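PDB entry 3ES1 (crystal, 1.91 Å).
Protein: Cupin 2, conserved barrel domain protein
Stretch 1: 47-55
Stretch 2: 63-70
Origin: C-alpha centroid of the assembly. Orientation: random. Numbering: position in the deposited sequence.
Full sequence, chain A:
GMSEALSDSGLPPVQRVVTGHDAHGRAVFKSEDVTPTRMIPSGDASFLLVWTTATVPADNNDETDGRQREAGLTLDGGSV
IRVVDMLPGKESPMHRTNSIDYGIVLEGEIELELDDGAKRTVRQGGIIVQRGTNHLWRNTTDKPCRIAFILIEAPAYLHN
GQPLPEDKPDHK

Stretch 1 (47-55) FLLVWTTAT
Stretch 2 63-70: ETDGRQRE

Stretch 1 is already in strand at Phe 47 and continues so to Thr 53, with a local departure from extended psi at Val 50 (phi/psi -107/-47); stretch 2 has no regular strand and turns across it. Their closest register pairs Trp 51 CA with Gly 66 CA at 4.2 Å, and 495 Å² is buried in total.

Two arginines serve strand carbonyls that backbone partners across this contact leave free. Arg 67 (t, t, m, chi4 159°) reaches Leu 49 O edge-on, with NE at 2.8 Å and NH2 at 3.2 Å from that oxygen; its NH1 is satisfied elsewhere in the structure. Arg 69 (t, t, m, chi4 -78°) has its CA-to-CB bond directed toward the other stretch: NH2 donates to Thr 52 O at 2.9 Å, while NE donates to Thr 52 OG1 at 2.8 Å and weakly to Thr 52 O at 3.3 Å. Thr 52, rotamer p, relays the network, its OG1 donating to Gly 66 O at 2.7 Å.

Glycine suits position 66 (-63/-19): its CA packs 3.8 Å from the centroid of the Trp 51 six-membered ring, over the face, and an ideal CB would lie 2.6 Å from both Trp 51 CD2 and Thr 52 N. Trp 51 is t, chi2 -98°. Asp 65 (t) braces the turn, OD1 accepting from Arg 67 N at 2.8 Å, while Gln 68 N donates to Asp 65 O at 2.9 Å.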

ATOM      1  N   PHE A  47      -1.708  -1.032  16.619  1.00 19.05           N
ATOM      2  CA  PHE A  47      -0.935  -0.947  15.367  1.00 17.86           C
ATOM      3  C   PHE A  47       0.138  -2.022  15.168  1.00 17.72           C
ATOM      4  O   PHE A  47       0.558  -2.695  16.099  1.00 16.16           O
ATOM      5  CB  PHE A  47      -0.320   0.462  15.223  1.00 17.87           C
ATOM      6  CG  PHE A  47       1.057   0.594  15.794  1.00 19.63           C
ATOM      7  CD1 PHE A  47       1.282   0.529  17.155  1.00 19.35           C
ATOM      8  CD2 PHE A  47       2.126   0.787  14.962  1.00 19.04           C
ATOM      9  CE1 PHE A  47       2.571   0.623  17.647  1.00 20.87           C
ATOM     10  CE2 PHE A  47       3.398   0.883  15.449  1.00 20.39           C
ATOM     11  CZ  PHE A  47       3.628   0.827  16.774  1.00 18.82           C
ATOM     12  N   LEU A  48       0.552  -2.173  13.890  1.00 15.89           N
ATOM     13  CA  LEU A  48       1.682  -3.024  13.529  1.00 15.80           C
ATOM     14  C   LEU A  48       2.474  -2.465  12.405  1.00 15.67           C
ATOM     15  O   LEU A  48       1.940  -2.294  11.313  1.00 17.50           O
ATOM     16  CB  LEU A  48       1.205  -4.442  13.147  1.00 16.06           C
ATOM     17  CG  LEU A  48       2.180  -5.533  12.682  1.00 15.79           C
ATOM     18  CD1 LEU A  48       3.169  -5.948  13.805  1.00 15.74           C
ATOM     19  CD2 LEU A  48       1.444  -6.780  12.132  1.00 16.36           C
ATOM     20  N   LEU A  49       3.764  -2.210  12.665  1.00 16.20           N
ATOM     21  CA  LEU A  49       4.746  -1.915  11.585  1.00 16.78           C
ATOM     22  C   LEU A  49       5.018  -3.161  10.772  1.00 15.55           C
ATOM     23  O   LEU A  49       5.273  -4.228  11.317  1.00 16.10           O
ATOM     24  CB  LEU A  49       6.044  -1.372  12.191  1.00 16.36           C
ATOM     25  CG  LEU A  49       7.141  -0.969  11.243  1.00 16.86           C
ATOM     26  CD1 LEU A  49       6.621   0.023  10.214  1.00 17.02           C
ATOM     27  CD2 LEU A  49       8.339  -0.483  12.014  1.00 15.33           C
ATOM     28  N   VAL A  50       4.970  -3.029   9.455  1.00 17.02           N
ATOM     29  CA  VAL A  50       5.171  -4.177   8.591  1.00 16.81           C
ATOM     30  C   VAL A  50       6.527  -4.141   7.882  1.00 17.43           C
ATOM     31  O   VAL A  50       7.232  -5.126   7.875  1.00 18.26           O
ATOM     32  CB  VAL A  50       3.979  -4.335   7.618  1.00 17.49           C
ATOM     33  CG1 VAL A  50       4.278  -5.379   6.579  1.00 15.98           C
ATOM     34  CG2 VAL A  50       2.719  -4.752   8.476  1.00 15.55           C
ATOM     35  N   TRP A  51       6.857  -2.990   7.317  1.00 16.55           N
ATOM     36  CA  TRP A  51       8.108  -2.777   6.579  1.00 16.82           C
ATOM     37  C   TRP A  51       8.420  -1.293   6.471  1.00 17.02           C
ATOM     38  O   TRP A  51       7.526  -0.437   6.573  1.00 16.94           O
ATOM     39  CB  TRP A  51       8.027  -3.405   5.150  1.00 16.12           C
ATOM     40  CG  TRP A  51       9.376  -3.726   4.521  1.00 14.91           C
ATOM     41  CD1 TRP A  51      10.061  -2.968   3.639  1.00 16.36           C
ATOM     42  CD2 TRP A  51      10.215  -4.855   4.805  1.00 17.14           C
ATOM     43  NE1 TRP A  51      11.267  -3.537   3.340  1.00 16.78           N
ATOM     44  CE2 TRP A  51      11.386  -4.709   4.032  1.00 16.92           C
ATOM     45  CE3 TRP A  51      10.094  -5.970   5.644  1.00 15.91           C
ATOM     46  CZ2 TRP A  51      12.431  -5.645   4.078  1.00 18.92           C
ATOM     47  CZ3 TRP A  51      11.083  -6.882   5.671  1.00 17.38           C
ATOM     48  CH2 TRP A  51      12.255  -6.724   4.901  1.00 16.42           C
ATOM     49  N   THR A  52       9.697  -1.046   6.228  1.00 16.67           N
ATOM     50  CA  THR A  52      10.256   0.271   5.913  1.00 17.31           C
ATOM     51  C   THR A  52      11.389   0.146   4.928  1.00 18.42           C
ATOM     52  O   THR A  52      12.079  -0.872   4.886  1.00 20.43           O
ATOM     53  CB  THR A  52      10.834   0.968   7.145  1.00 17.86           C
ATOM     54  OG1 THR A  52      11.970   0.252   7.631  1.00 19.26           O
ATOM     55  CG2 THR A  52       9.770   1.088   8.240  1.00 17.16           C
ATOM     56  N   THR A  53      11.604   1.189   4.147  1.00 18.31           N
ATOM     57  CA  THR A  53      12.840   1.312   3.342  1.00 18.37           C
ATOM     58  C   THR A  53      13.526   2.604   3.756  1.00 19.41           C
ATOM     59  O   THR A  53      12.849   3.605   4.041  1.00 20.29           O
ATOM     60  CB  THR A  53      12.507   1.283   1.817  1.00 18.70           C
ATOM     61  OG1 THR A  53      11.779   2.452   1.449  1.00 17.22           O
ATOM     62  CG2 THR A  53      11.686   0.054   1.488  1.00 17.22           C
ATOM     63  N   ALA A  54      14.857   2.581   3.830  1.00 20.01           N
ATOM     64  CA  ALA A  54      15.607   3.730   4.361  1.00 19.78           C
ATOM     65  C   ALA A  54      15.509   4.886   3.379  1.00 20.03           C
ATOM     66  O   ALA A  54      15.523   6.037   3.770  1.00 19.66           O
ATOM     67  CB  ALA A  54      17.095   3.371   4.659  1.00 19.89           C
ATOM     68  N   THR A  55      15.367   4.534   2.103  1.00 19.49           N
ATOM     69  CA  THR A  55      15.289   5.498   1.007  1.00 19.67           C
ATOM     70  C   THR A  55      14.169   5.132   0.047  1.00 20.46           C
ATOM     71  O   THR A  55      13.694   3.979   0.028  1.00 20.50           O
ATOM     72  CB  THR A  55      16.595   5.537   0.194  1.00 20.11           C
ATOM     73  OG1 THR A  55      16.829   4.264  -0.415  1.00 19.08           O
ATOM     74  CG2 THR A  55      17.816   5.888   1.115  1.00 17.74           C
ATOM     75  N   GLU A  63      19.298  -6.088   2.990  1.00 21.15           N
ATOM     76  CA  GLU A  63      18.763  -7.312   3.591  1.00 21.35           C
ATOM     77  C   GLU A  63      18.195  -7.053   4.985  1.00 21.46           C
ATOM     78  O   GLU A  63      17.684  -7.962   5.635  1.00 21.83           O
ATOM     79  CB  GLU A  63      19.853  -8.404   3.598  1.00 22.93           C
ATOM     80  CG  GLU A  63      20.310  -8.849   2.188  1.00 24.39           C
ATOM     81  CD  GLU A  63      19.142  -9.343   1.282  1.00 28.92           C
ATOM     82  OE1 GLU A  63      18.280 -10.097   1.836  1.00 29.39           O
ATOM     83  OE2 GLU A  63      19.075  -8.994   0.033  1.00 31.36           O
ATOM     84  N   THR A  64      18.259  -5.810   5.438  1.00 20.80           N
ATOM     85  CA  THR A  64      17.604  -5.431   6.715  1.00 20.38           C
ATOM     86  C   THR A  64      16.126  -5.756   6.772  1.00 20.05           C
ATOM     87  O   THR A  64      15.394  -5.465   5.834  1.00 19.82           O
ATOM     88  CB  THR A  64      17.687  -3.912   6.977  1.00 21.41           C
ATOM     89  OG1 THR A  64      19.018  -3.468   6.715  1.00 19.66           O
ATOM     90  CG2 THR A  64      17.305  -3.576   8.437  1.00 21.44           C
ATOM     91  N   ASP A  65      15.690  -6.312   7.900  1.00 18.96           N
ATOM     92  CA  ASP A  65      14.251  -6.390   8.207  1.00 19.95           C
ATOM     93  C   ASP A  65      13.698  -4.993   8.462  1.00 20.28           C
ATOM     94  O   ASP A  65      14.142  -4.283   9.359  1.00 19.09           O
ATOM     95  CB  ASP A  65      13.952  -7.305   9.401  1.00 20.02           C
ATOM     96  CG  ASP A  65      12.487  -7.536   9.591  1.00 20.96           C
ATOM     97  OD1 ASP A  65      11.655  -6.680   9.230  1.00 22.15           O
ATOM     98  OD2 ASP A  65      12.120  -8.566  10.137  1.00 23.54           O
ATOM     99  N   GLY A  66      12.757  -4.603   7.605  1.00 19.90           N
ATOM    100  CA  GLY A  66      12.199  -3.283   7.600  1.00 21.24           C
ATOM    101  C   GLY A  66      11.469  -2.943   8.888  1.00 23.18           C
ATOM    102  O   GLY A  66      11.285  -1.773   9.225  1.00 24.06           O
ATOM    103  N   ARG A  67      11.121  -3.983   9.634  1.00 23.26           N
ATOM    104  CA  ARG A  67      10.371  -3.829  10.871  1.00 24.54           C
ATOM    105  C   ARG A  67      11.352  -3.497  12.010  1.00 25.37           C
ATOM    106  O   ARG A  67      10.977  -2.998  13.050  1.00 25.25           O
ATOM    107  CB  ARG A  67       9.567  -5.115  11.151  1.00 24.00           C
ATOM    108  CG  ARG A  67       8.899  -5.187  12.426  1.00 25.12           C
ATOM    109  CD  ARG A  67       8.118  -6.515  12.541  1.00 24.85           C
ATOM    110  NE  ARG A  67       6.800  -6.480  11.922  1.00 26.89           N
ATOM    111  CZ  ARG A  67       6.100  -7.548  11.526  1.00 26.42           C
ATOM    112  NH1 ARG A  67       6.564  -8.770  11.699  1.00 25.19           N
ATOM    113  NH2 ARG A  67       4.917  -7.398  10.960  1.00 24.95           N
ATOM    114  N   GLN A  68      12.632  -3.706  11.746  1.00 26.87           N
ATOM    115  CA  GLN A  68      13.654  -3.576  12.770  1.00 28.33           C
ATOM    116  C   GLN A  68      14.732  -2.608  12.352  1.00 29.52           C
ATOM    117  O   GLN A  68      15.874  -2.739  12.756  1.00 32.01           O
ATOM    118  CB  GLN A  68      14.315  -4.933  13.058  1.00 29.58           C
ATOM    119  CG  GLN A  68      13.375  -6.040  13.474  1.00 31.23           C
ATOM    120  CD  GLN A  68      12.696  -5.771  14.815  1.00 34.94           C
ATOM    121  OE1 GLN A  68      13.216  -5.022  15.660  1.00 39.55           O
ATOM    122  NE2 GLN A  68      11.541  -6.394  15.027  1.00 35.18           N
ATOM    123  N   ARG A  69      14.395  -1.672  11.503  1.00 29.83           N
ATOM    124  CA  ARG A  69      15.360  -0.711  10.997  1.00 30.14           C
ATOM    125  C   ARG A  69      15.526   0.449  11.962  1.00 32.17           C
ATOM    126  O   ARG A  69      14.548   1.021  12.458  1.00 32.30           O
ATOM    127  CB  ARG A  69      14.894  -0.223   9.617  1.00 30.24           C
ATOM    128  CG  ARG A  69      15.787   0.746   8.920  1.00 28.28           C
ATOM    129  CD  ARG A  69      15.158   1.243   7.601  1.00 24.85           C
ATOM    130  NE  ARG A  69      14.641   0.197   6.733  1.00 22.36           N
ATOM    131  CZ  ARG A  69      15.406  -0.560   5.964  1.00 23.64           C
ATOM    132  NH1 ARG A  69      16.730  -0.423   6.029  1.00 23.32           N
ATOM    133  NH2 ARG A  69      14.876  -1.461   5.149  1.00 22.79           N
ATOM    134  N   GLU A  70      16.786   0.767  12.231  1.00 33.33           N
ATOM    135  CA  GLU A  70      17.157   1.959  13.003  1.00 34.95           C
ATOM    136  C   GLU A  70      16.561   3.202  12.381  1.00 35.33           C
ATOM    137  O   GLU A  70      16.461   3.350  11.170  1.00 36.16           O
ATOM    138  CB  GLU A  70      18.682   2.112  13.087  1.00 34.36           C
TER